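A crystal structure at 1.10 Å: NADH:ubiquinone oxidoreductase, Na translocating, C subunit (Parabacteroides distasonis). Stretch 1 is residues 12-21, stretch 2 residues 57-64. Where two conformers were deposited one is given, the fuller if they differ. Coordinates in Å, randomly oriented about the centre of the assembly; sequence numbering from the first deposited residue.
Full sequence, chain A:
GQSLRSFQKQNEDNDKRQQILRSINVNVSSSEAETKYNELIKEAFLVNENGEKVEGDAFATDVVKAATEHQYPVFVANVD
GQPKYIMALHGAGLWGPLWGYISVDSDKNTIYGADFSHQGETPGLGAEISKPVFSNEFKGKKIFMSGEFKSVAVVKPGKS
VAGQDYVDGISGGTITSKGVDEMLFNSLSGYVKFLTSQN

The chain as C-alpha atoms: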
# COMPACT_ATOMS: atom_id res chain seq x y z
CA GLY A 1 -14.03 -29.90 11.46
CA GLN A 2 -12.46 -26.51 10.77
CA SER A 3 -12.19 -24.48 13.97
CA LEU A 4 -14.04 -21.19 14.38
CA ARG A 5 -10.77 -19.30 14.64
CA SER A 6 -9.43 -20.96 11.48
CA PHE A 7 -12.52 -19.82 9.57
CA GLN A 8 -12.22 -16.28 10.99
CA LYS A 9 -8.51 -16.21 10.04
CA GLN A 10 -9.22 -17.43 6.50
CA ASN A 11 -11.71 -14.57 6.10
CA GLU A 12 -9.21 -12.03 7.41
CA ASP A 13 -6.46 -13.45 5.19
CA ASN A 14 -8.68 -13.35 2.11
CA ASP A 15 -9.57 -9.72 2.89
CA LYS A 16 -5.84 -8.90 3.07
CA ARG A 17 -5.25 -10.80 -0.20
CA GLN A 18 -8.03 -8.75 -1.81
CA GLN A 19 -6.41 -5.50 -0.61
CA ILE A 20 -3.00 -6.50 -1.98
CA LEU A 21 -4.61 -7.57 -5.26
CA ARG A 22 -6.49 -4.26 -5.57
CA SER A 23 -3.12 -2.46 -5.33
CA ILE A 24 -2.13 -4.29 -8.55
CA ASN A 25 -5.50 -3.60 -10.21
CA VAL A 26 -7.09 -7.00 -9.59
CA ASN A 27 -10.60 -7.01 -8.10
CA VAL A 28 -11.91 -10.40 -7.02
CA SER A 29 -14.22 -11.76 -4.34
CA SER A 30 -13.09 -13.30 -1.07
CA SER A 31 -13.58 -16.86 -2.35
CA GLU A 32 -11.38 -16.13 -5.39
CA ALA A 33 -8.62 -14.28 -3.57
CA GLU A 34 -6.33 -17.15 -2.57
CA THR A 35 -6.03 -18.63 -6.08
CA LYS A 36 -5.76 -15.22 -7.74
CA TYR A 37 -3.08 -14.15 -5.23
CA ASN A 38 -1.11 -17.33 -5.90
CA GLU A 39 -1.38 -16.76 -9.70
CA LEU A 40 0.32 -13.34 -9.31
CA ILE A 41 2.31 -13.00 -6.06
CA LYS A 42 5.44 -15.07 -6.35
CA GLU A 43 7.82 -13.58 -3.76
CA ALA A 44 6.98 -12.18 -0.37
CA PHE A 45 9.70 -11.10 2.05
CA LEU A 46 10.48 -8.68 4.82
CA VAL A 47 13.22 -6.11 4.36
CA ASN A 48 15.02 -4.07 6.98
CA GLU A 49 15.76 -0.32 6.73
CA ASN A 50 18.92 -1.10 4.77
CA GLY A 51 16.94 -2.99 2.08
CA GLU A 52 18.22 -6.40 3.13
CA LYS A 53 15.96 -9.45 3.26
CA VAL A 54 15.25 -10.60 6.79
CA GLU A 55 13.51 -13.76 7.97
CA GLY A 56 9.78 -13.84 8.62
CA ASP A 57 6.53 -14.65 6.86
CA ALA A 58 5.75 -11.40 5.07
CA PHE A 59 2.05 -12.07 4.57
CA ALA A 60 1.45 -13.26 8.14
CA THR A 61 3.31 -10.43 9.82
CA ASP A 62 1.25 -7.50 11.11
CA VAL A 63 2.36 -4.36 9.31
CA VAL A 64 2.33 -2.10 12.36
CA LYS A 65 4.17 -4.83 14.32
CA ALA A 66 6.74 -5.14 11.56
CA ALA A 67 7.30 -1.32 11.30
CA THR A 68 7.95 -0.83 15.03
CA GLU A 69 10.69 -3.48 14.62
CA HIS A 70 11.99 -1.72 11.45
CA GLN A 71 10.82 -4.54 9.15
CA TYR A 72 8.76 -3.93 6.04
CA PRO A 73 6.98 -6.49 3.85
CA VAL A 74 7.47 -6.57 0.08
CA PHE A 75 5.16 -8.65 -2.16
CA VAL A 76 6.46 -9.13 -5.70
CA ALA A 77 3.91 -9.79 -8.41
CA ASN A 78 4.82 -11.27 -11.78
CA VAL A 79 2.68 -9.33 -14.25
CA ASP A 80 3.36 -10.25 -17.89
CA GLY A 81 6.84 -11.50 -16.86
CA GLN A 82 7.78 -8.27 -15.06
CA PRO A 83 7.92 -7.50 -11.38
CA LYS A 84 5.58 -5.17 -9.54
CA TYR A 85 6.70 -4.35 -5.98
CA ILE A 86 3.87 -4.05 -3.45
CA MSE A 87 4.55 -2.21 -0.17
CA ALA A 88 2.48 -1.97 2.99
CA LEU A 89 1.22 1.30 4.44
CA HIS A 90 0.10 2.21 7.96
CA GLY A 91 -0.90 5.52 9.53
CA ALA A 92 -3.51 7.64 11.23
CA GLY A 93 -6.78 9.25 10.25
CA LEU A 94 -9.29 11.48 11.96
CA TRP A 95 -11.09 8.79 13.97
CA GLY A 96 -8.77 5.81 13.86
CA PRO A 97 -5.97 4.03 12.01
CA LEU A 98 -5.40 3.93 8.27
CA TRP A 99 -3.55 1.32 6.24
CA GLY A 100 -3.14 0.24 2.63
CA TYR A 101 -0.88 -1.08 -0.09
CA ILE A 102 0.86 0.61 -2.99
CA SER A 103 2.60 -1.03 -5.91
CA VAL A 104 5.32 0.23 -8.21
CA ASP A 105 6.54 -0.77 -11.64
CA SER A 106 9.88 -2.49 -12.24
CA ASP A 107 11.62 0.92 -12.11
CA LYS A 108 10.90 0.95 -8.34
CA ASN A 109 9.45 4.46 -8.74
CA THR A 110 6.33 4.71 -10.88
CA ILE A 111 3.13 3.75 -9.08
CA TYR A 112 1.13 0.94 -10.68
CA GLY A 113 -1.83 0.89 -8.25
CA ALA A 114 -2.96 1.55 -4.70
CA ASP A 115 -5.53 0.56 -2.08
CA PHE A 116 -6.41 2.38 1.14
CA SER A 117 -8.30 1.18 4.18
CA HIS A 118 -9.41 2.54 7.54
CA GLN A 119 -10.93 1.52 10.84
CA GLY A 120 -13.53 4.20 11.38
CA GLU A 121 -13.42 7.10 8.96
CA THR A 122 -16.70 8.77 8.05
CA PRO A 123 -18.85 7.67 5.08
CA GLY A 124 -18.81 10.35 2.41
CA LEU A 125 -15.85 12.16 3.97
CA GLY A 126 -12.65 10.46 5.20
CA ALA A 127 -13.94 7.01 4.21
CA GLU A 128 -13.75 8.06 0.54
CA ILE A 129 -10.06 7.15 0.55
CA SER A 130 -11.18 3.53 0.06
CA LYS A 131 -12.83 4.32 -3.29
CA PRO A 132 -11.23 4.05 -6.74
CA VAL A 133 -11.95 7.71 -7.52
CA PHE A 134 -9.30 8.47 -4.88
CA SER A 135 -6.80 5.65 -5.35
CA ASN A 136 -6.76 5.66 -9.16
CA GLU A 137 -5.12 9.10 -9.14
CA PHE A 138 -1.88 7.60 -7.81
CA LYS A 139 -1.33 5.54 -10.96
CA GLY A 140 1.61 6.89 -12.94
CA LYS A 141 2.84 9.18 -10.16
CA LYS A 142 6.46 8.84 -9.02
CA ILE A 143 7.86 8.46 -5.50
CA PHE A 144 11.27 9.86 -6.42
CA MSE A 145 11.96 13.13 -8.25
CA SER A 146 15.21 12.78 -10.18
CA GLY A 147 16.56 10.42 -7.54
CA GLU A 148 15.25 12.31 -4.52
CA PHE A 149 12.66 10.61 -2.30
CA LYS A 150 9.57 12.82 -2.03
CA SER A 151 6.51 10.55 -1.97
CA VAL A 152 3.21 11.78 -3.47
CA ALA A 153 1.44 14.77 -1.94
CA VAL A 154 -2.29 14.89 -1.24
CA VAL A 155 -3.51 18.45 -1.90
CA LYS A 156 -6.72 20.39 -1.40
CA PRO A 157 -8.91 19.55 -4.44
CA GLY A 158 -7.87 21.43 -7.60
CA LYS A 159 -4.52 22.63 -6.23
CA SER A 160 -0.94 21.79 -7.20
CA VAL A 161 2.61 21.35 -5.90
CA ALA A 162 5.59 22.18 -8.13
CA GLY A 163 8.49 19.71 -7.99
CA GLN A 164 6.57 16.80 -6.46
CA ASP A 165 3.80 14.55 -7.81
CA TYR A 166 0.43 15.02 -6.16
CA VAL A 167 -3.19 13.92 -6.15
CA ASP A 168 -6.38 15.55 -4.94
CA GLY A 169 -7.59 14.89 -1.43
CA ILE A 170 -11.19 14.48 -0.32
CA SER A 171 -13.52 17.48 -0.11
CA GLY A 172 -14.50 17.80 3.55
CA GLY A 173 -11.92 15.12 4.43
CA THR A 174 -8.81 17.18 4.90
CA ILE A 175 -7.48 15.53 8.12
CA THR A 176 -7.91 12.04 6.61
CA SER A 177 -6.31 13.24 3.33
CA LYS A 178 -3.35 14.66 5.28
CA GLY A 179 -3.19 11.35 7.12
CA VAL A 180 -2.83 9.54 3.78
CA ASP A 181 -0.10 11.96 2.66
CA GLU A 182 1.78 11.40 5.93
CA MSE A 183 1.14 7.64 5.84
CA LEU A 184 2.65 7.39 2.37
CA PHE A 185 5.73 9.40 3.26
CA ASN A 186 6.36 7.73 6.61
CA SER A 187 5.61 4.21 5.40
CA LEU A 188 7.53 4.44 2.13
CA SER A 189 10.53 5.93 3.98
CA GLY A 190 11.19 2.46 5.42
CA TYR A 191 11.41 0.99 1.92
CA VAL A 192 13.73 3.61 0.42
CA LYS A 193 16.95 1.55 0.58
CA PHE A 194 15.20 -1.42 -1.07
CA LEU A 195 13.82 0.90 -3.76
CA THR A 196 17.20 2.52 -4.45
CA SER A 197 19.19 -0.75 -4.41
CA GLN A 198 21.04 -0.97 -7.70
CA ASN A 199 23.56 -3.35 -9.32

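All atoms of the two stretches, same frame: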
# COMPACT_ATOMS: atom_id res chain seq x y z
N GLU A 12 -10.12 -13.17 7.27
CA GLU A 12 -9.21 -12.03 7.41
C GLU A 12 -8.09 -12.09 6.37
O GLU A 12 -7.74 -11.07 5.76
CB GLU A 12 -8.61 -12.00 8.81
CG GLU A 12 -9.63 -11.69 9.89
CD GLU A 12 -9.11 -11.88 11.30
OE1 GLU A 12 -7.96 -12.33 11.49
OE2 GLU A 12 -9.89 -11.60 12.23
N ASP A 13 -7.54 -13.28 6.15
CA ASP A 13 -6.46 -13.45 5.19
C ASP A 13 -6.95 -13.17 3.77
O ASP A 13 -6.26 -12.54 2.99
CB ASP A 13 -5.87 -14.85 5.26
CG ASP A 13 -5.03 -15.10 6.50
OD1 ASP A 13 -4.72 -14.15 7.26
OD2 ASP A 13 -4.68 -16.29 6.69
N ASN A 14 -8.15 -13.63 3.44
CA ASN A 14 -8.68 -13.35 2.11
C ASN A 14 -8.95 -11.86 1.90
O ASN A 14 -8.73 -11.35 0.81
CB ASN A 14 -9.90 -14.24 1.81
CG ASN A 14 -9.47 -15.65 1.43
OD1 ASN A 14 -8.47 -15.82 0.71
ND2 ASN A 14 -10.25 -16.65 1.84
N ASP A 15 -9.39 -11.16 2.94
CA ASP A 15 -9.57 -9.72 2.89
C ASP A 15 -8.22 -9.05 2.60
O ASP A 15 -8.12 -8.20 1.72
CB ASP A 15 -10.22 -9.25 4.19
CG ASP A 15 -10.54 -7.77 4.24
OD1 ASP A 15 -10.38 -7.03 3.27
OD2 ASP A 15 -11.04 -7.33 5.31
N LYS A 16 -7.17 -9.45 3.32
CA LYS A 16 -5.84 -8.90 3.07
C LYS A 16 -5.38 -9.21 1.64
O LYS A 16 -4.80 -8.34 0.97
CB LYS A 16 -4.85 -9.41 4.13
CG LYS A 16 -3.43 -8.92 3.92
CD LYS A 16 -2.55 -9.19 5.12
CE LYS A 16 -1.12 -8.72 4.93
NZ LYS A 16 -0.36 -8.72 6.22
N ARG A 17 -5.58 -10.45 1.18
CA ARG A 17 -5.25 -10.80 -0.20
C ARG A 17 -5.97 -9.91 -1.19
O ARG A 17 -5.37 -9.44 -2.15
CB ARG A 17 -5.60 -12.25 -0.52
CG ARG A 17 -4.79 -13.29 0.22
CD ARG A 17 -5.11 -14.70 -0.27
NE ARG A 17 -4.34 -15.71 0.47
CZ ARG A 17 -4.80 -16.44 1.49
NH1 ARG A 17 -6.06 -16.37 1.90
NH2 ARG A 17 -3.98 -17.30 2.09
N GLN A 18 -7.26 -9.65 -0.94
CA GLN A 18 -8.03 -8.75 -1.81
C GLN A 18 -7.44 -7.34 -1.85
O GLN A 18 -7.39 -6.73 -2.91
CB GLN A 18 -9.50 -8.67 -1.39
CG GLN A 18 -10.31 -9.90 -1.66
CD GLN A 18 -11.69 -9.75 -1.06
OE1 GLN A 18 -11.85 -9.75 0.15
NE2 GLN A 18 -12.69 -9.58 -1.90
N GLN A 19 -7.01 -6.83 -0.69
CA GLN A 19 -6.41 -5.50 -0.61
C GLN A 19 -5.12 -5.43 -1.44
O GLN A 19 -4.88 -4.49 -2.20
CB GLN A 19 -6.12 -5.14 0.83
CG GLN A 19 -7.36 -4.94 1.69
CD GLN A 19 -7.02 -4.89 3.16
OE1 GLN A 19 -6.12 -4.16 3.58
NE2 GLN A 19 -7.74 -5.67 3.96
N ILE A 20 -4.25 -6.41 -1.24
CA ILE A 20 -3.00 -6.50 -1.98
C ILE A 20 -3.30 -6.59 -3.49
O ILE A 20 -2.67 -5.89 -4.29
CB ILE A 20 -2.17 -7.69 -1.46
CG1 ILE A 20 -1.67 -7.37 -0.05
CG2 ILE A 20 -1.00 -7.98 -2.40
CD1 ILE A 20 -1.02 -8.54 0.67
N LEU A 21 -4.24 -7.46 -3.86
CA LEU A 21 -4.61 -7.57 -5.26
C LEU A 21 -5.15 -6.25 -5.83
O LEU A 21 -4.81 -5.88 -6.96
CB LEU A 21 -5.60 -8.72 -5.46
CG LEU A 21 -4.98 -10.11 -5.33
CD1 LEU A 21 -6.09 -11.15 -5.21
CD2 LEU A 21 -4.05 -10.42 -6.49
N ASP A 57 7.59 -14.45 7.85
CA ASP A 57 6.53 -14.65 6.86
C ASP A 57 5.90 -13.28 6.60
O ASP A 57 5.22 -12.70 7.44
CB ASP A 57 5.50 -15.69 7.31
CG ASP A 57 4.48 -16.03 6.23
OD1 ASP A 57 4.08 -15.14 5.45
OD2 ASP A 57 4.06 -17.20 6.17
N ALA A 58 6.18 -12.75 5.41
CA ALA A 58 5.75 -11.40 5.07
C ALA A 58 4.24 -11.22 5.12
O ALA A 58 3.76 -10.22 5.64
CB ALA A 58 6.32 -10.99 3.72
N PHE A 59 3.50 -12.17 4.58
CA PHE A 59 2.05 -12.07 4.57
C PHE A 59 1.46 -12.15 5.98
O PHE A 59 0.54 -11.41 6.32
CB PHE A 59 1.44 -13.15 3.67
CG PHE A 59 -0.05 -13.05 3.57
CD1 PHE A 59 -0.65 -12.25 2.61
CD2 PHE A 59 -0.87 -13.70 4.48
CE1 PHE A 59 -2.02 -12.12 2.56
CE2 PHE A 59 -2.26 -13.57 4.42
CZ PHE A 59 -2.83 -12.79 3.45
N ALA A 60 1.99 -13.05 6.80
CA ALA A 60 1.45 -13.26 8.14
C ALA A 60 1.81 -12.16 9.12
O ALA A 60 1.16 -12.01 10.15
CB ALA A 60 1.93 -14.61 8.69
N THR A 61 2.84 -11.38 8.84
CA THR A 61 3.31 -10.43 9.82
C THR A 61 2.51 -9.13 9.78
O THR A 61 2.34 -8.53 8.72
CB THR A 61 4.81 -10.17 9.64
OG1 THR A 61 5.53 -11.41 9.73
CG2 THR A 61 5.29 -9.23 10.71
N ASP A 62 2.04 -8.70 10.95
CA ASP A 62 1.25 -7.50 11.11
C ASP A 62 2.11 -6.31 10.71
O ASP A 62 3.23 -6.18 11.18
CB ASP A 62 0.77 -7.37 12.54
CG ASP A 62 -0.02 -6.13 12.74
OD1 ASP A 62 -1.24 -6.15 12.44
OD2 ASP A 62 0.58 -5.14 13.22
N VAL A 63 1.58 -5.45 9.87
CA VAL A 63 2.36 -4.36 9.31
C VAL A 63 2.82 -3.34 10.36
O VAL A 63 3.97 -2.91 10.34
CB VAL A 63 1.55 -3.69 8.19
CG1 VAL A 63 2.22 -2.40 7.72
CG2 VAL A 63 1.35 -4.68 7.01
N VAL A 64 1.94 -2.99 11.29
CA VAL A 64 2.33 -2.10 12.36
C VAL A 64 3.38 -2.81 13.23
O VAL A 64 4.38 -2.21 13.58
CB VAL A 64 1.11 -1.62 13.17
CG1 VAL A 64 1.54 -1.05 14.52
CG2 VAL A 64 0.33 -0.59 12.36
O HOH W 1 2.26 -8.03 6.11

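Residues 12-21 lie within a longer α-helix, and the evidence is the unbroken i to i+4 ladder: R17 N to D13 O at 2.8 Å, I20 N to K16 O at 3.0 Å and L21 N to R17 O at 2.8 Å, with phi/psi near -60/-45 throughout. The second stretch is less regular. Residues 58-60 have helical phi/psi without the regular bonds; T61 and D62 then turn to extended values (psi 130°), and a helix starts at V63 with D62 in the N-cap position. The backbones stay well apart, D13 CA to A60 CA being 8.4 Å and K16 CA to F59 CA 8.6 Å, so side chains must span the gap.

The turn in the second stretch is held largely by D57. Its carbonyl accepts the T61 hydroxyl (T61 OG1 to D57 O, 2.6 Å) and, weakly, the amide T61 N at 3.1 Å. Its carboxylate takes A60 N (to D57 OD1, 3.2 Å, N-H...O angle 163°), whereas F59 N to D57 OD1, 3.1 Å at only 120°, is weak.

K16 is the main polar link. Its CA-CB bond points toward the other stretch and all four chi angles are t, so the extended chain carries the ammonium to the loop backbone, where K16 NZ donates to F59 O at 2.8 Å. A water at 2.7 Å from K16 NZ accepts a second hydrogen bond and donates to both A58 O and T61 O, each 2.7 Å from the water oxygen. Direct distances from K16 NZ to these carbonyls are longer, 4.4 Å to A58 O and 3.7 Å to T61 O; the water thus extends the lysine's reach to two further carbonyls.

F59 supplies the largest covered area. Its CA-CB bond points sideways, but with chi1 at -177° the ring end comes nearer the helix. K16 CD sits over one face, 4.2 Å from the ring centroid and 23° off the normal, a CH-pi contact. K16 NZ lies 11° off the normal but 5.1 Å from the centroid, so any cation-pi attraction is weak at most. At the ring edge, D13 O approaches F59 CZ to 3.5 Å. I20 CD1 adds an apolar contact with F59 CE1 at 4.2 Å, and R17 CG is 3.8 Å from the same F59 CE1.

F59 CZ also lies over one face of the R17 guanidinium, whose position is supported within the helix by R17 NH1 donating to N14 OD1 (2.7 Å, 137°).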